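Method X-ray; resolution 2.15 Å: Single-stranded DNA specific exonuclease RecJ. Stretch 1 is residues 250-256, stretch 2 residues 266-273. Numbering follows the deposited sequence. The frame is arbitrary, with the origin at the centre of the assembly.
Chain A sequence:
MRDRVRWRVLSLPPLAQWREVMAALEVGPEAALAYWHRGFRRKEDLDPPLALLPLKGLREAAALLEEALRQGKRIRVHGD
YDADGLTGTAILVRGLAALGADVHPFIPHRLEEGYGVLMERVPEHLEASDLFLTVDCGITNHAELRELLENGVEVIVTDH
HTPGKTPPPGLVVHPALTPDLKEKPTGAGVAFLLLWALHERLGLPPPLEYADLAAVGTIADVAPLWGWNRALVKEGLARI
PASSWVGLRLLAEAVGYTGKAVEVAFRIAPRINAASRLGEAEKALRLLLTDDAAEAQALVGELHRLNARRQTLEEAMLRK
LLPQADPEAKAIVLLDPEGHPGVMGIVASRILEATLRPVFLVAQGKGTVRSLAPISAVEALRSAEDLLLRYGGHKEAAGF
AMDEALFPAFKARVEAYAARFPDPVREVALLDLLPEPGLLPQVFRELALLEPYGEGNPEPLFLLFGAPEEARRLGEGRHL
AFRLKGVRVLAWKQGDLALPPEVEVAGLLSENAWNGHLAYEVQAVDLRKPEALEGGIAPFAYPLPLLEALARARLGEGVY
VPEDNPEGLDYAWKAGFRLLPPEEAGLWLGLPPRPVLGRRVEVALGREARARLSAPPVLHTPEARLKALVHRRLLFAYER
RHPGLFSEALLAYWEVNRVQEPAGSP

Stretch 1, residues 250-256: LLAEAVG
Stretch 2, residues 266-273: FRIAPRIN

Residues 250-254 are the end of a helix that begins earlier in the chain. Val255, at phi/psi -95/9, is the first residue to leave helical values, and Gly256 follows at 74/33, a positive phi that favours glycine. The turn is held by Val255 N to Leu251 O at 3.3 Å and Gly256 N to Glu253 O at 2.9 Å. Stretch 2 is helical throughout and continues at both ends. The two axes approach to 9.5 Å, with 122° between their N-to-C directions. The register pairs Ala252 CA with Ile268 CA at 6.5 Å and Val255 CA with Arg267 CA at 6.3 Å. No hydrogen bond crosses between the stretches. The contact is mainly apolar and buries 341 Å².

Phe266 (chi1 m) opens stretch 2 and does not reach stretch 1. A wider pi-type turn spans 266-268. Arg267, at phi/psi -121/-43, points its CA-to-CB bond toward stretch 1. Arg267 CB lies 3.7 Å from Val255 CB. The chain then extends with chi1 m, chi2 t and chi3 t, and Arg267 CD packs 3.7 Å from Val255 O.

Ile268 is m, t. Its CA-to-CB bond points sideways, but the end of the side chain comes nearer, and the side chain as a whole touches Leu251, Ala252 and Val255. Ile268 CD1 is 3.9 Å from Ala252 CB, an apolar contact. Ile268 CG1 is 3.8 Å from Val255 CG2, with Val255 in the m rotamer. Ile268 CG2 is 3.9 Å from Leu251 CD2. Leu251 is t, p and points toward stretch 2.

Ala269 points away. Pro270 makes no contact with stretch 1. Proline N carries no hydrogen, so it makes no bond to the turn before, and the helix is kinked here.

Arg271 points toward stretch 1. Its chi1 is -101°, between wells, followed by chi2 p and chi3 t. This conformation turns the side chain back along its own helix, and Arg271 NH1 donates to Arg267 O at 3.2 Å with an N-H...O angle of 138°. Val255 CG1 lies over one face of the guanidinium, 3.8 Å from Arg271 CZ. The flat face can pack on a methyl while the N-H groups point outward in its plane. Arg271 CB also sits 4.2 Å from Leu251 CD1.

Ile272 is m, t. Its end comes nearer than its sideways CA-to-CB bond suggests, placing Ile272 CG1 3.9 Å from Leu251 CD2. Asn273 (chi1 m) is out of reach.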

# COMPACT_ATOMS: atom_id res chain seq x y z
N LEU A 250 4.16 19.70 18.75
CA LEU A 250 3.65 20.92 18.12
C LEU A 250 3.53 20.77 16.59
O LEU A 250 2.58 21.26 15.99
CB LEU A 250 4.56 22.11 18.50
CG LEU A 250 4.02 23.34 19.26
CD1 LEU A 250 3.03 22.96 20.38
CD2 LEU A 250 5.22 24.15 19.84
N LEU A 251 4.48 20.11 15.94
CA LEU A 251 4.35 19.97 14.49
C LEU A 251 3.11 19.10 14.23
O LEU A 251 2.29 19.42 13.36
CB LEU A 251 5.59 19.31 13.89
CG LEU A 251 5.58 19.02 12.38
CD1 LEU A 251 5.21 20.29 11.57
CD2 LEU A 251 6.98 18.53 11.99
N ALA A 252 2.96 18.03 15.01
CA ALA A 252 1.82 17.12 14.86
C ALA A 252 0.48 17.87 15.06
O ALA A 252 -0.44 17.72 14.26
CB ALA A 252 1.93 15.98 15.84
N GLU A 253 0.37 18.65 16.13
CA GLU A 253 -0.89 19.38 16.35
C GLU A 253 -1.16 20.38 15.24
O GLU A 253 -2.30 20.52 14.79
CB GLU A 253 -0.86 20.11 17.69
CG GLU A 253 -0.62 19.17 18.85
CD GLU A 253 -0.53 19.89 20.18
OE1 GLU A 253 -0.33 21.13 20.18
OE2 GLU A 253 -0.64 19.20 21.23
N ALA A 254 -0.11 21.05 14.77
CA ALA A 254 -0.25 22.05 13.69
C ALA A 254 -0.94 21.45 12.49
O ALA A 254 -1.73 22.12 11.83
CB ALA A 254 1.14 22.59 13.26
N VAL A 255 -0.65 20.19 12.19
CA VAL A 255 -1.27 19.56 11.03
C VAL A 255 -2.53 18.76 11.35
O VAL A 255 -3.05 18.07 10.49
CB VAL A 255 -0.26 18.69 10.26
CG1 VAL A 255 0.97 19.51 9.93
CG2 VAL A 255 0.12 17.47 11.08
N GLY A 256 -3.02 18.86 12.58
CA GLY A 256 -4.25 18.15 12.92
C GLY A 256 -4.14 16.66 13.11
O GLY A 256 -5.05 15.91 12.80
N PHE A 266 1.86 12.16 4.90
CA PHE A 266 1.48 13.28 4.07
C PHE A 266 1.51 14.66 4.71
O PHE A 266 1.44 15.66 3.99
CB PHE A 266 0.08 13.02 3.48
CG PHE A 266 0.08 11.93 2.44
CD1 PHE A 266 0.23 12.24 1.09
CD2 PHE A 266 -0.01 10.59 2.81
CE1 PHE A 266 0.29 11.23 0.14
CE2 PHE A 266 0.04 9.58 1.87
CZ PHE A 266 0.19 9.89 0.53
N ARG A 267 1.60 14.74 6.02
CA ARG A 267 1.61 16.07 6.63
C ARG A 267 2.84 16.40 7.46
O ARG A 267 3.40 17.50 7.36
CB ARG A 267 0.34 16.26 7.47
CG ARG A 267 -0.91 16.17 6.60
CD ARG A 267 -2.22 16.28 7.38
NE ARG A 267 -3.28 16.57 6.41
CZ ARG A 267 -4.54 16.16 6.52
NH1 ARG A 267 -4.93 15.42 7.56
NH2 ARG A 267 -5.41 16.51 5.57
N ILE A 268 3.28 15.46 8.26
CA ILE A 268 4.43 15.71 9.10
C ILE A 268 5.77 15.58 8.37
O ILE A 268 6.55 16.53 8.32
CB ILE A 268 4.40 14.80 10.34
CG1 ILE A 268 3.14 15.13 11.16
CG2 ILE A 268 5.66 15.00 11.18
CD1 ILE A 268 2.98 14.33 12.47
N ALA A 269 6.03 14.42 7.79
CA ALA A 269 7.29 14.21 7.11
C ALA A 269 7.56 15.20 5.98
O ALA A 269 8.69 15.64 5.82
CB ALA A 269 7.37 12.78 6.59
N PRO A 270 6.54 15.53 5.17
CA PRO A 270 6.81 16.48 4.08
C PRO A 270 7.31 17.83 4.59
O PRO A 270 8.13 18.47 3.92
CB PRO A 270 5.46 16.59 3.37
CG PRO A 270 4.92 15.20 3.53
CD PRO A 270 5.21 14.91 5.00
N ARG A 271 6.83 18.28 5.75
CA ARG A 271 7.29 19.58 6.29
C ARG A 271 8.78 19.50 6.66
O ARG A 271 9.56 20.41 6.40
CB ARG A 271 6.53 19.96 7.55
CG ARG A 271 5.44 20.97 7.36
CD ARG A 271 4.18 20.34 6.88
NE ARG A 271 3.06 21.27 6.94
CZ ARG A 271 1.84 20.98 6.50
NH1 ARG A 271 1.60 19.79 5.99
NH2 ARG A 271 0.89 21.88 6.52
N ILE A 272 9.15 18.38 7.27
CA ILE A 272 10.51 18.16 7.66
C ILE A 272 11.38 18.01 6.41
O ILE A 272 12.47 18.58 6.32
CB ILE A 272 10.63 16.85 8.51
CG1 ILE A 272 9.91 17.04 9.85
CG2 ILE A 272 12.09 16.48 8.71
CD1 ILE A 272 9.85 15.80 10.72
N ASN A 273 10.89 17.24 5.42
CA ASN A 273 11.69 17.03 4.21
C ASN A 273 11.90 18.29 3.41
O ASN A 273 12.94 18.46 2.79
CB ASN A 273 11.08 15.95 3.29
CG ASN A 273 11.19 14.54 3.87
OD1 ASN A 273 12.13 14.24 4.61
ND2 ASN A 273 10.26 13.69 3.51